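Long-range contacts in sigma-54 interaction domain protein (Enterococcus faecalis, PDB 3GDW), which is of unknown function but is probably a mannose-type EIIA-like phosphotransferase domain within a larger sigma-54-linked regulatory protein: residues B[66-72]-B[90-96]; B[47-52]-B[78-82]; B[27-33]-B[102-108]. All blocks are in the same frame, centred on the assembly; numbering follows the deposited sequence.

Interaction 1: B[66-72]-B[90-96]; sequences ILLLTDM and TKAITMT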
ATOM      1  N   ILE B  66      14.594   9.827 -11.115  1.00 27.29           N
ATOM      2  CA  ILE B  66      13.822   8.594 -10.947  1.00 27.17           C
ATOM      3  C   ILE B  66      13.140   8.641  -9.590  1.00 27.21           C
ATOM      4  O   ILE B  66      13.763   9.042  -8.602  1.00 26.90           O
ATOM      5  CB  ILE B  66      14.783   7.362 -10.958  1.00 27.56           C
ATOM      6  CG1 ILE B  66      15.413   7.170 -12.346  1.00 27.29           C
ATOM      7  CG2 ILE B  66      14.072   6.089 -10.436  1.00 27.57           C
ATOM      8  CD1 ILE B  66      16.593   6.151 -12.367  1.00 28.56           C
ATOM      9  N   LEU B  67      11.873   8.231  -9.529  1.00 26.55           N
ATOM     10  CA  LEU B  67      11.223   8.014  -8.258  1.00 26.04           C
ATOM     11  C   LEU B  67      10.925   6.515  -8.054  1.00 26.33           C
ATOM     12  O   LEU B  67      10.161   5.928  -8.825  1.00 26.35           O
ATOM     13  CB  LEU B  67       9.921   8.837  -8.209  1.00 25.66           C
ATOM     14  CG  LEU B  67       9.056   8.688  -6.971  1.00 25.76           C
ATOM     15  CD1 LEU B  67       9.763   9.317  -5.741  1.00 24.74           C
ATOM     16  CD2 LEU B  67       7.690   9.323  -7.227  1.00 25.57           C
ATOM     17  N   LEU B  68      11.533   5.923  -7.026  1.00 26.51           N
ATOM     18  CA  LEU B  68      11.252   4.532  -6.607  1.00 27.14           C
ATOM     19  C   LEU B  68      10.203   4.545  -5.519  1.00 26.87           C
ATOM     20  O   LEU B  68      10.393   5.184  -4.472  1.00 27.47           O
ATOM     21  CB  LEU B  68      12.502   3.851  -6.031  1.00 26.61           C
ATOM     22  CG  LEU B  68      13.735   3.752  -6.937  1.00 29.33           C
ATOM     23  CD1 LEU B  68      14.780   2.820  -6.303  1.00 31.33           C
ATOM     24  CD2 LEU B  68      13.391   3.248  -8.364  1.00 28.68           C
ATOM     25  N   LEU B  69       9.110   3.853  -5.777  1.00 25.97           N
ATOM     26  CA  LEU B  69       8.040   3.676  -4.811  1.00 24.78           C
ATOM     27  C   LEU B  69       8.077   2.224  -4.356  1.00 24.55           C
ATOM     28  O   LEU B  69       7.886   1.315  -5.161  1.00 24.86           O
ATOM     29  CB  LEU B  69       6.703   3.983  -5.514  1.00 23.83           C
ATOM     30  CG  LEU B  69       6.527   5.419  -6.013  1.00 23.25           C
ATOM     31  CD1 LEU B  69       5.156   5.565  -6.676  1.00 21.60           C
ATOM     32  CD2 LEU B  69       6.696   6.454  -4.858  1.00 21.43           C
ATOM     33  N   THR B  70       8.353   1.996  -3.078  1.00 24.25           N
ATOM     34  CA  THR B  70       8.461   0.643  -2.547  1.00 23.04           C
ATOM     35  C   THR B  70       7.478   0.413  -1.380  1.00 22.78           C
ATOM     36  O   THR B  70       6.803   1.339  -0.920  1.00 22.57           O
ATOM     37  CB  THR B  70       9.921   0.351  -2.044  1.00 24.42           C
ATOM     38  OG1 THR B  70      10.204   1.149  -0.867  1.00 22.60           O
ATOM     39  CG2 THR B  70      10.949   0.651  -3.151  1.00 23.27           C
ATOM     40  N   ASP B  71       7.418  -0.820  -0.896  1.00 22.14           N
ATOM     41  CA  ASP B  71       6.594  -1.125   0.254  1.00 21.40           C
ATOM     42  C   ASP B  71       7.408  -1.168   1.563  1.00 21.94           C
ATOM     43  O   ASP B  71       7.117  -0.405   2.489  1.00 23.05           O
ATOM     44  CB  ASP B  71       5.727  -2.395   0.039  1.00 20.63           C
ATOM     45  CG  ASP B  71       6.532  -3.621  -0.454  1.00 20.33           C
ATOM     46  OD1 ASP B  71       7.796  -3.558  -0.626  1.00 21.34           O
ATOM     47  OD2 ASP B  71       5.884  -4.672  -0.652  1.00 19.19           O
HETATM   48  N   MSE B  72       8.391  -2.059   1.659  1.00 21.93           N
HETATM   49  CA  MSE B  72       9.083  -2.303   2.928  1.00 22.87           C
HETATM   50  C   MSE B  72      10.436  -2.980   2.679  1.00 24.02           C
HETATM   51  O   MSE B  72      10.837  -3.168   1.528  1.00 23.23           O
HETATM   52  CB  MSE B  72       8.207  -3.184   3.823  1.00 22.98           C
HETATM   53  CG  MSE B  72       7.819  -4.486   3.134  1.00 22.33           C
HETATM   54 SE   MSE B  72       6.820  -5.679   4.195  0.75 28.25          SE
HETATM   55  CE  MSE B  72       8.040  -5.811   5.732  1.00 30.33           C
ATOM     56  N   THR B  90      17.799  10.110  -7.835  1.00 32.31           N
ATOM     57  CA  THR B  90      16.735   9.180  -7.427  1.00 31.83           C
ATOM     58  C   THR B  90      16.211   9.592  -6.050  1.00 31.87           C
ATOM     59  O   THR B  90      16.989  10.027  -5.197  1.00 32.30           O
ATOM     60  CB  THR B  90      17.267   7.719  -7.439  1.00 31.70           C
ATOM     61  OG1 THR B  90      17.907   7.471  -8.691  1.00 31.56           O
ATOM     62  CG2 THR B  90      16.163   6.694  -7.248  1.00 31.02           C
ATOM     63  N   LYS B  91      14.891   9.558  -5.870  1.00 30.89           N
ATOM     64  CA  LYS B  91      14.276   9.649  -4.548  1.00 30.55           C
ATOM     65  C   LYS B  91      13.540   8.319  -4.392  1.00 30.31           C
ATOM     66  O   LYS B  91      13.029   7.794  -5.372  1.00 29.50           O
ATOM     67  CB  LYS B  91      13.287  10.834  -4.445  1.00 30.24           C
ATOM     68  CG  LYS B  91      13.947  12.260  -4.460  1.00 31.96           C
ATOM     69  CD  LYS B  91      14.061  12.834  -3.074  1.00 34.93           C
ATOM     70  CE  LYS B  91      15.004  14.037  -3.020  1.00 37.94           C
ATOM     71  NZ  LYS B  91      15.064  14.541  -1.616  1.00 38.65           N
ATOM     72  N   ALA B  92      13.542   7.769  -3.179  1.00 30.33           N
ATOM     73  CA  ALA B  92      12.837   6.526  -2.863  1.00 29.50           C
ATOM     74  C   ALA B  92      11.824   6.747  -1.725  1.00 29.30           C
ATOM     75  O   ALA B  92      12.118   7.415  -0.739  1.00 28.87           O
ATOM     76  CB  ALA B  92      13.830   5.436  -2.487  1.00 30.30           C
ATOM     77  N   ILE B  93      10.624   6.210  -1.890  1.00 28.05           N
ATOM     78  CA  ILE B  93       9.573   6.379  -0.892  1.00 27.33           C
ATOM     79  C   ILE B  93       9.017   5.006  -0.522  1.00 26.30           C
ATOM     80  O   ILE B  93       8.570   4.270  -1.406  1.00 26.57           O
ATOM     81  CB  ILE B  93       8.448   7.303  -1.451  1.00 28.03           C
ATOM     82  CG1 ILE B  93       8.986   8.736  -1.567  1.00 27.30           C
ATOM     83  CG2 ILE B  93       7.175   7.239  -0.583  1.00 28.85           C
ATOM     84  CD1 ILE B  93       8.077   9.701  -2.298  1.00 29.20           C
ATOM     85  N   THR B  94       9.059   4.683   0.776  0.50 25.84           N
ATOM     86  CA  THR B  94       8.494   3.445   1.335  0.50 24.64           C
ATOM     87  C   THR B  94       7.004   3.580   1.668  0.50 23.81           C
ATOM     88  O   THR B  94       6.445   4.676   1.605  0.50 23.08           O
ATOM     89  CB  THR B  94       9.208   3.015   2.654  0.50 25.16           C
ATOM     90  OG1 THR B  94       9.034   4.020   3.659  0.50 25.62           O
ATOM     91  CG2 THR B  94      10.672   2.796   2.440  0.50 25.10           C
HETATM   92  N   MSE B  95       6.386   2.452   2.039  1.00 22.58           N
HETATM   93  CA  MSE B  95       5.003   2.415   2.542  1.00 21.48           C
HETATM   94  C   MSE B  95       4.033   2.886   1.457  1.00 20.57           C
HETATM   95  O   MSE B  95       3.002   3.470   1.744  1.00 19.59           O
HETATM   96  CB  MSE B  95       4.855   3.232   3.852  1.00 21.66           C
HETATM   97  CG  MSE B  95       5.797   2.823   4.976  1.00 22.58           C
HETATM   98 SE   MSE B  95       5.453   1.011   5.668  0.50 25.11          SE
HETATM   99  CE  MSE B  95       7.310   0.363   5.669  1.00 31.99           C
ATOM    100  N   THR B  96       4.405   2.653   0.201  1.00 20.28           N
ATOM    101  CA  THR B  96       3.615   3.133  -0.931  1.00 20.92           C
ATOM    102  C   THR B  96       2.271   2.403  -0.984  1.00 19.97           C
ATOM    103  O   THR B  96       2.208   1.208  -0.770  1.00 20.07           O
ATOM    104  CB  THR B  96       4.356   2.933  -2.256  1.00 20.77           C
ATOM    105  OG1 THR B  96       5.605   3.630  -2.215  1.00 23.18           O
ATOM    106  CG2 THR B  96       3.545   3.506  -3.396  1.00 23.60           C
TER
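Leu67 and Ile93 meet across the parallel strands 66-70 and 90-93 of a beta-alpha-beta unit, whose connecting helix is 78-86. The unit belongs to a four-stranded parallel sheet, in which 90-93 is an outermost strand of this chain. The two side chains cross at a slant, Leu67 CD1 lying 3.9 Å from Ile93 CD1. Leu67 CG stands opposite its backbone N (chi1 177°), which brings CD1 beside Lys91 O and against Ile93. On the same face Leu69 and Ile93 run side by side and point the same way, with Leu69 CD2 3.9 Å from Ile93 CB. Helices 98-109 and 114-135 pack over this side.

On the other face Ile66 and Thr90 lie alongside each other, methyl CG2 against methyl CG2. Thr90 CG2 also sits 3.8 Å from Leu68 CG, while the Thr90 hydroxyl bonds to Ile88 O. Leu68 CB rests on Ala92 CB at 4.1 Å. Between the two faces runs a regular ladder of four backbone hydrogen bonds, from Lys91 N to Ile66 O at one end to Thr70 N to Ile93 O at the other.

Past the ladder, Met95 N bonds to Asp71 O. Asp71 OD1 takes Met72 N from above the carboxylate plane, and OD2 bonds to His12 N and to Thr98 OG1 of the second subunit. Thr96 crosses Leu69 at about a right angle, with CG2 against Leu69 CB. Thr96 grips one carbonyl twice: its N meets Thr70 O in the carbonyl plane at 3.0 Å, and its OG1 meets Thr70 O at 2.9 Å, tilted 26° from that plane.

Interaction 2: B[47-52]-B[78-82]; sequences MYEQLR and FGNML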
HETATM    1  N   MSE B  47      16.543  -8.588  -7.530  1.00 25.24           N
HETATM    2  CA  MSE B  47      15.570  -7.530  -7.854  1.00 26.12           C
HETATM    3  C   MSE B  47      16.285  -6.227  -8.216  1.00 25.45           C
HETATM    4  O   MSE B  47      15.932  -5.564  -9.192  1.00 24.98           O
HETATM    5  CB  MSE B  47      14.617  -7.286  -6.695  1.00 25.78           C
HETATM    6  CG  MSE B  47      13.657  -6.140  -6.960  1.00 29.08           C
HETATM    7 SE   MSE B  47      12.524  -6.514  -8.582  0.75 40.72          SE
HETATM    8  CE  MSE B  47      11.534  -7.760  -7.835  1.00 23.81           C
ATOM      9  N   TYR B  48      17.304  -5.882  -7.443  1.00 25.53           N
ATOM     10  CA  TYR B  48      18.072  -4.690  -7.742  1.00 25.90           C
ATOM     11  C   TYR B  48      18.599  -4.765  -9.174  1.00 26.16           C
ATOM     12  O   TYR B  48      18.553  -3.786  -9.910  1.00 25.86           O
ATOM     13  CB  TYR B  48      19.245  -4.515  -6.782  1.00 26.21           C
ATOM     14  CG  TYR B  48      20.053  -3.329  -7.223  1.00 27.13           C
ATOM     15  CD1 TYR B  48      19.541  -2.039  -7.078  1.00 27.89           C
ATOM     16  CD2 TYR B  48      21.285  -3.492  -7.856  1.00 27.30           C
ATOM     17  CE1 TYR B  48      20.244  -0.935  -7.526  1.00 30.22           C
ATOM     18  CE2 TYR B  48      22.016  -2.382  -8.301  1.00 28.50           C
ATOM     19  CZ  TYR B  48      21.478  -1.109  -8.140  1.00 28.83           C
ATOM     20  OH  TYR B  48      22.160   0.008  -8.568  1.00 30.73           O
ATOM     21  N   GLU B  49      19.100  -5.934  -9.567  1.00 26.72           N
ATOM     22  CA  GLU B  49      19.712  -6.072 -10.881  1.00 28.13           C
ATOM     23  C   GLU B  49      18.666  -5.909 -12.006  1.00 28.17           C
ATOM     24  O   GLU B  49      18.979  -5.343 -13.054  1.00 28.70           O
ATOM     25  CB  GLU B  49      20.516  -7.375 -10.997  1.00 28.20           C
ATOM     26  CG  GLU B  49      21.734  -7.377 -10.109  1.00 32.25           C
ATOM     27  CD  GLU B  49      22.552  -8.661 -10.162  1.00 36.95           C
ATOM     28  OE1 GLU B  49      22.377  -9.480 -11.100  1.00 39.18           O
ATOM     29  OE2 GLU B  49      23.387  -8.843  -9.247  1.00 38.31           O
ATOM     30  N   GLN B  50      17.435  -6.369 -11.770  1.00 27.65           N
ATOM     31  CA  GLN B  50      16.330  -6.144 -12.719  1.00 28.57           C
ATOM     32  C   GLN B  50      16.092  -4.648 -12.905  1.00 28.00           C
ATOM     33  O   GLN B  50      15.943  -4.153 -14.023  1.00 27.52           O
ATOM     34  CB  GLN B  50      15.023  -6.744 -12.177  1.00 28.87           C
ATOM     35  CG  GLN B  50      15.022  -8.244 -12.079  1.00 33.04           C
ATOM     36  CD  GLN B  50      14.860  -8.871 -13.435  1.00 37.13           C
ATOM     37  OE1 GLN B  50      13.884  -8.588 -14.145  1.00 38.46           O
ATOM     38  NE2 GLN B  50      15.805  -9.722 -13.810  1.00 35.43           N
ATOM     39  N   LEU B  51      16.032  -3.930 -11.786  1.00 28.50           N
ATOM     40  CA  LEU B  51      15.756  -2.501 -11.833  1.00 28.25           C
ATOM     41  C   LEU B  51      16.915  -1.738 -12.492  1.00 28.76           C
ATOM     42  O   LEU B  51      16.719  -0.897 -13.373  1.00 28.37           O
ATOM     43  CB  LEU B  51      15.471  -1.990 -10.426  1.00 28.53           C
ATOM     44  CG  LEU B  51      15.497  -0.487 -10.263  1.00 26.17           C
ATOM     45  CD1 LEU B  51      14.248   0.147 -10.940  1.00 28.61           C
ATOM     46  CD2 LEU B  51      15.536  -0.199  -8.783  1.00 26.63           C
ATOM     47  N   ARG B  52      18.125  -2.044 -12.052  1.00 29.24           N
ATOM     48  CA  ARG B  52      19.314  -1.378 -12.547  1.00 30.26           C
ATOM     49  C   ARG B  52      19.446  -1.558 -14.066  1.00 31.82           C
ATOM     50  O   ARG B  52      19.777  -0.602 -14.786  1.00 31.43           O
ATOM     51  CB  ARG B  52      20.542  -1.951 -11.831  1.00 30.14           C
ATOM     52  CG  ARG B  52      21.869  -1.275 -12.143  1.00 30.61           C
ATOM     53  CD  ARG B  52      22.571  -1.864 -13.359  1.00 34.13           C
ATOM     54  NE  ARG B  52      22.567  -3.330 -13.395  1.00 36.62           N
ATOM     55  CZ  ARG B  52      23.274  -4.128 -12.593  1.00 35.82           C
ATOM     56  NH1 ARG B  52      24.063  -3.632 -11.658  1.00 35.66           N
ATOM     57  NH2 ARG B  52      23.170  -5.443 -12.731  1.00 37.93           N
ATOM     58  N   PHE B  78      17.617   0.765  -2.654  1.00 29.82           N
ATOM     59  CA  PHE B  78      17.914   0.767  -4.100  1.00 29.59           C
ATOM     60  C   PHE B  78      18.055   2.179  -4.632  1.00 29.58           C
ATOM     61  O   PHE B  78      18.747   2.397  -5.621  1.00 29.08           O
ATOM     62  CB  PHE B  78      16.832   0.054  -4.940  1.00 29.27           C
ATOM     63  CG  PHE B  78      16.716  -1.416  -4.686  1.00 29.09           C
ATOM     64  CD1 PHE B  78      17.624  -2.089  -3.870  1.00 28.02           C
ATOM     65  CD2 PHE B  78      15.706  -2.140  -5.309  1.00 28.59           C
ATOM     66  CE1 PHE B  78      17.511  -3.463  -3.654  1.00 28.93           C
ATOM     67  CE2 PHE B  78      15.585  -3.516  -5.114  1.00 28.82           C
ATOM     68  CZ  PHE B  78      16.480  -4.180  -4.276  1.00 30.57           C
ATOM     69  N   GLY B  79      17.375   3.127  -3.994  1.00 29.84           N
ATOM     70  CA  GLY B  79      17.391   4.510  -4.470  1.00 31.22           C
ATOM     71  C   GLY B  79      18.789   5.089  -4.486  1.00 31.94           C
ATOM     72  O   GLY B  79      19.252   5.599  -5.507  1.00 32.49           O
ATOM     73  N   ASN B  80      19.470   5.000  -3.351  1.00 32.44           N
ATOM     74  CA  ASN B  80      20.813   5.507  -3.278  1.00 33.74           C
ATOM     75  C   ASN B  80      21.752   4.643  -4.120  1.00 33.33           C
ATOM     76  O   ASN B  80      22.667   5.170  -4.745  1.00 33.59           O
ATOM     77  CB  ASN B  80      21.294   5.623  -1.828  1.00 33.99           C
ATOM     78  CG  ASN B  80      22.747   6.054  -1.728  1.00 37.32           C
ATOM     79  OD1 ASN B  80      23.173   7.006  -2.388  1.00 41.38           O
ATOM     80  ND2 ASN B  80      23.525   5.343  -0.911  1.00 40.12           N
HETATM   81  N   MSE B  81      21.512   3.330  -4.154  1.00 32.86           N
HETATM   82  CA  MSE B  81      22.346   2.421  -4.951  1.00 32.73           C
HETATM   83  C   MSE B  81      22.338   2.803  -6.425  1.00 32.09           C
HETATM   84  O   MSE B  81      23.380   2.827  -7.065  1.00 31.60           O
HETATM   85  CB  MSE B  81      21.888   0.971  -4.795  1.00 33.05           C
HETATM   86  CG  MSE B  81      22.608   0.207  -3.708  1.00 36.07           C
HETATM   87 SE   MSE B  81      21.694  -1.473  -3.312  0.75 42.15          SE
HETATM   88  CE  MSE B  81      22.506  -1.858  -1.562  1.00 42.59           C
ATOM     89  N   LEU B  82      21.158   3.098  -6.959  1.00 31.97           N
ATOM     90  CA  LEU B  82      21.027   3.507  -8.359  1.00 32.45           C
ATOM     91  C   LEU B  82      21.717   4.827  -8.634  1.00 32.50           C
ATOM     92  O   LEU B  82      22.358   4.988  -9.669  1.00 33.02           O
ATOM     93  CB  LEU B  82      19.559   3.663  -8.751  1.00 32.30           C
ATOM     94  CG  LEU B  82      18.694   2.574  -9.350  1.00 31.93           C
ATOM     95  CD1 LEU B  82      17.328   3.237  -9.683  1.00 28.94           C
ATOM     96  CD2 LEU B  82      19.311   1.900 -10.593  1.00 29.66           C
TER
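Two neighbouring helices of the alpha/beta fold, 44-57 and 78-86, meet here mainly through Tyr48 and Phe78. The axes of the segments 47-52 and 78-82 come within 11.1 Å and are inclined at 49°, so large side chains fill the space between them. The rings form an edge-to-face (T-shaped) pair: the edge of Tyr48 is turned to the face of Phe78. The ring centroids are 5.3 Å apart and the planes make an angle of 64°. Tyr48 CB adds a CH-pi contact, standing over the same Phe78 ring at 3.9 Å from its centroid. The two side chains slide past each other in opposite directions.

Tyr48 has CG anti to its N (chi1 175°), which carries the ring across to Met81. The selenium of Met81, a selenomethionine, lies over a face of the Tyr48 ring, SE to centroid 4.5 Å, in a Met-aromatic contact. Met81 CB touches Tyr48 CE1 nearer the helix. The phenol OH passes on to Glu85, bonding to OE1. Arg52 NH1 makes a salt bridge with the other oxygen of that carboxylate, so Glu85 joins both side chains.

Aliphatic contacts complete the interface. Met47 CG lies at the edge of the Phe78 ring, 3.7 Å from CE2. Leu51 crosses Leu82 at about a right angle, with Leu51 CD2 4.0 Å from Leu82 CD1. Leu82 CD2 packs on Arg52 CA at 3.8 Å.

On the sheet side, Met47, Leu51 and Phe78 rest on Leu10 of strand 6-12, Leu51 and Phe78 on Leu68, and Leu82 on Ile66 of strand 66-70.

Interaction 3: B[27-33]-B[102-108]; sequences LLGTSIG and LEAIRMA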
ATOM      1  N   LEU B  27      -7.027   4.617 -14.149  1.00 28.74           N
ATOM      2  CA  LEU B  27      -7.662   5.846 -13.668  1.00 29.30           C
ATOM      3  C   LEU B  27      -7.196   7.083 -14.437  1.00 29.51           C
ATOM      4  O   LEU B  27      -7.997   7.953 -14.702  1.00 28.71           O
ATOM      5  CB  LEU B  27      -7.482   6.061 -12.154  1.00 28.24           C
ATOM      6  CG  LEU B  27      -8.288   5.071 -11.301  1.00 29.33           C
ATOM      7  CD1 LEU B  27      -7.884   5.209  -9.829  1.00 29.57           C
ATOM      8  CD2 LEU B  27      -9.802   5.238 -11.509  1.00 27.75           C
ATOM      9  N   LEU B  28      -5.915   7.147 -14.801  1.00 30.23           N
ATOM     10  CA  LEU B  28      -5.363   8.323 -15.497  1.00 32.00           C
ATOM     11  C   LEU B  28      -5.377   8.248 -17.019  1.00 32.88           C
ATOM     12  O   LEU B  28      -5.100   9.248 -17.684  1.00 34.39           O
ATOM     13  CB  LEU B  28      -3.910   8.573 -15.068  1.00 32.40           C
ATOM     14  CG  LEU B  28      -3.678   8.919 -13.607  1.00 33.84           C
ATOM     15  CD1 LEU B  28      -2.193   8.875 -13.275  1.00 35.32           C
ATOM     16  CD2 LEU B  28      -4.297  10.297 -13.290  1.00 36.08           C
ATOM     17  N   GLY B  29      -5.653   7.081 -17.588  1.00 33.50           N
ATOM     18  CA  GLY B  29      -5.518   6.906 -19.044  1.00 33.71           C
ATOM     19  C   GLY B  29      -4.100   7.079 -19.585  1.00 34.40           C
ATOM     20  O   GLY B  29      -3.909   7.595 -20.677  1.00 33.98           O
ATOM     21  N   THR B  30      -3.101   6.637 -18.821  1.00 34.34           N
ATOM     22  CA  THR B  30      -1.701   6.706 -19.245  1.00 35.01           C
ATOM     23  C   THR B  30      -1.053   5.331 -19.130  1.00 35.27           C
ATOM     24  O   THR B  30      -1.519   4.478 -18.369  1.00 34.51           O
ATOM     25  CB  THR B  30      -0.898   7.720 -18.377  1.00 35.00           C
ATOM     26  OG1 THR B  30       0.434   7.860 -18.889  1.00 35.97           O
ATOM     27  CG2 THR B  30      -0.823   7.259 -16.946  1.00 35.50           C
ATOM     28  N   SER B  31       0.032   5.101 -19.865  1.00 35.62           N
ATOM     29  CA  SER B  31       0.752   3.843 -19.685  1.00 36.59           C
ATOM     30  C   SER B  31       2.177   4.053 -19.161  1.00 36.28           C
ATOM     31  O   SER B  31       3.011   3.136 -19.200  1.00 36.03           O
ATOM     32  CB  SER B  31       0.706   2.973 -20.950  1.00 36.84           C
ATOM     33  OG  SER B  31       1.051   3.738 -22.081  1.00 40.48           O
ATOM     34  N   ILE B  32       2.439   5.238 -18.613  1.00 35.60           N
ATOM     35  CA  ILE B  32       3.775   5.509 -18.069  1.00 34.76           C
ATOM     36  C   ILE B  32       3.954   4.872 -16.672  1.00 33.61           C
ATOM     37  O   ILE B  32       2.979   4.566 -15.991  1.00 33.62           O
ATOM     38  CB  ILE B  32       4.113   7.023 -18.055  1.00 35.23           C
ATOM     39  CG1 ILE B  32       3.295   7.750 -17.001  1.00 34.73           C
ATOM     40  CG2 ILE B  32       3.909   7.658 -19.465  1.00 35.25           C
ATOM     41  CD1 ILE B  32       4.110   8.699 -16.217  1.00 35.07           C
ATOM     42  N   GLY B  33       5.197   4.675 -16.253  1.00 32.77           N
ATOM     43  CA  GLY B  33       5.478   3.997 -14.986  1.00 32.06           C
ATOM     44  C   GLY B  33       5.814   2.539 -15.254  1.00 31.55           C
ATOM     45  O   GLY B  33       5.364   1.955 -16.239  1.00 31.10           O
ATOM     46  N   LEU B 102      -0.845   6.560  -7.738  1.00 14.71           N
ATOM     47  CA  LEU B 102      -1.696   7.427  -8.543  1.00 14.98           C
ATOM     48  C   LEU B 102      -1.165   8.853  -8.610  1.00 14.56           C
ATOM     49  O   LEU B 102      -1.031   9.410  -9.691  1.00 14.65           O
ATOM     50  CB  LEU B 102      -3.126   7.414  -8.012  1.00 15.02           C
ATOM     51  CG  LEU B 102      -4.188   8.263  -8.726  1.00 16.08           C
ATOM     52  CD1 LEU B 102      -4.238   7.875 -10.181  1.00 17.81           C
ATOM     53  CD2 LEU B 102      -5.531   7.993  -8.104  1.00 16.93           C
ATOM     54  N   GLU B 103      -0.874   9.431  -7.452  0.50 14.81           N
ATOM     55  CA  GLU B 103      -0.365  10.802  -7.383  0.50 14.79           C
ATOM     56  C   GLU B 103       1.006  10.962  -8.053  0.50 14.59           C
ATOM     57  O   GLU B 103       1.245  11.960  -8.732  0.50 14.13           O
ATOM     58  CB  GLU B 103      -0.406  11.315  -5.925  0.50 15.55           C
ATOM     59  CG  GLU B 103      -1.866  11.397  -5.432  0.50 17.51           C
ATOM     60  CD  GLU B 103      -2.089  11.747  -3.970  0.50 20.64           C
ATOM     61  OE1 GLU B 103      -1.554  11.074  -3.053  0.50 22.33           O
ATOM     62  OE2 GLU B 103      -2.888  12.671  -3.739  0.50 23.31           O
ATOM     63  N   ALA B 104       1.881   9.968  -7.898  1.00 13.88           N
ATOM     64  CA  ALA B 104       3.208   9.997  -8.524  1.00 14.30           C
ATOM     65  C   ALA B 104       3.118   9.975 -10.054  1.00 14.66           C
ATOM     66  O   ALA B 104       3.733  10.783 -10.732  1.00 15.11           O
ATOM     67  CB  ALA B 104       4.048   8.833  -8.042  1.00 13.44           C
ATOM     68  N   ILE B 105       2.348   9.043 -10.583  1.00 15.48           N
ATOM     69  CA  ILE B 105       2.205   8.927 -12.045  1.00 16.51           C
ATOM     70  C   ILE B 105       1.494  10.170 -12.610  1.00 16.15           C
ATOM     71  O   ILE B 105       1.904  10.716 -13.647  1.00 16.49           O
ATOM     72  CB  ILE B 105       1.466   7.604 -12.419  1.00 16.12           C
ATOM     73  CG1 ILE B 105       2.267   6.384 -11.925  1.00 18.94           C
ATOM     74  CG2 ILE B 105       1.228   7.497 -13.907  1.00 16.75           C
ATOM     75  CD1 ILE B 105       3.536   6.078 -12.694  1.00 22.10           C
ATOM     76  N   ARG B 106       0.456  10.649 -11.914  1.00 16.57           N
ATOM     77  CA  ARG B 106      -0.292  11.810 -12.423  1.00 15.91           C
ATOM     78  C   ARG B 106       0.658  12.997 -12.583  1.00 16.39           C
ATOM     79  O   ARG B 106       0.753  13.625 -13.675  1.00 15.50           O
ATOM     80  CB  ARG B 106      -1.450  12.175 -11.489  1.00 16.56           C
ATOM     81  CG  ARG B 106      -2.417  13.220 -12.079  1.00 18.53           C
ATOM     82  CD  ARG B 106      -3.509  13.660 -11.101  1.00 21.77           C
ATOM     83  NE  ARG B 106      -3.111  13.577  -9.690  1.00 26.07           N
ATOM     84  CZ  ARG B 106      -2.387  14.489  -9.038  1.00 26.28           C
ATOM     85  NH1 ARG B 106      -1.953  15.584  -9.664  1.00 27.51           N
ATOM     86  NH2 ARG B 106      -2.099  14.300  -7.758  1.00 27.10           N
HETATM   87  N   MSE B 107       1.387  13.290 -11.509  1.00 15.86           N
HETATM   88  CA  MSE B 107       2.299  14.427 -11.526  1.00 16.65           C
HETATM   89  C   MSE B 107       3.453  14.228 -12.500  1.00 16.54           C
HETATM   90  O   MSE B 107       3.791  15.158 -13.254  1.00 16.84           O
HETATM   91  CB  MSE B 107       2.813  14.727 -10.122  1.00 16.95           C
HETATM   92  CG  MSE B 107       1.711  15.155  -9.202  1.00 18.57           C
HETATM   93 SE   MSE B 107       2.349  15.655  -7.438  0.75 22.39          SE
HETATM   94  CE  MSE B 107       2.890  13.969  -6.705  1.00 28.03           C
ATOM     95  N   ALA B 108       4.049  13.033 -12.502  1.00 17.01           N
ATOM     96  CA  ALA B 108       5.102  12.717 -13.475  1.00 17.62           C
ATOM     97  C   ALA B 108       4.659  12.956 -14.938  1.00 18.52           C
ATOM     98  O   ALA B 108       5.384  13.609 -15.730  1.00 17.90           O
ATOM     99  CB  ALA B 108       5.600  11.301 -13.280  1.00 17.20           C
TER
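Ile105 is the bump that fills the hollow made by Leu28, Thr30, Ile32 and Gly33. It projects from helix 98-109 toward the end of helix 16-28 and the loop that follows. With CG1 anti to the carbonyl carbon (chi1 -61°) and CG2 anti to the backbone N, its two branches part. CG2 settles among methyl and methylene groups, 3.7 Å from Thr30 CG2 and 3.7 Å from Ile32 CG1. CD1 reaches the floor of the hollow, 3.7 Å from Gly33 CA. Gly33 has no side chain, and this lets the isoleucine tip come right up to the backbone. Ile32 slides past Ile105 in the opposite direction; its CD1 comes up beside Ile105 O and ends near Ala108 CB.

Leu28 is the matching bump from the other segment. It fits between Leu102 and Arg106, one helical turn apart. Its CG meets Leu102 CD1 at 3.6 Å, and its CD1 lies 3.5 Å from Arg106 N, close against the helix backbone. The other methyl, CD2, touches Arg106 CG at 3.7 Å. Arg106 thus lends its aliphatic stem, crossing Leu28 at about a right angle. Leu27 adds a thin margin, its CD1 against Leu102 CD2.

Gly29 leaves the helix with positive phi, and the chain then passes across helix 98-109. Gln25 bonds to Ile32 O and ties this loop to its own helix. On the sheet side, Ile105 and Ala108 rest on Val7 of strand 6-12. The arrangement is that of an alpha/beta sandwich, with helices 16-28 and 98-109 side by side on one sheet face and 114-135 there too.

How the interactions relate
Interaction 1 lies in the parallel sheet, its centre about 4 Å from the centre of the chain in space, and the other two flank it on opposite sides. Its centre is about 11 Å from that of interaction 2 and about 15 Å from that of interaction 3. Interactions 2 and 3 do not touch, their nearest atoms being about 10 Å apart. Strand 66-70 links all three: it faces helices 44-57 and 78-86 on one side and helix 98-109 on the other, where Leu67 and Leu69 pack on Ala104. Along the chain the segments of interactions 1 and 2 alternate, and both lie within the loop closed by interaction 3. Together they join both helical layers to one sheet within the EIIA-like domain.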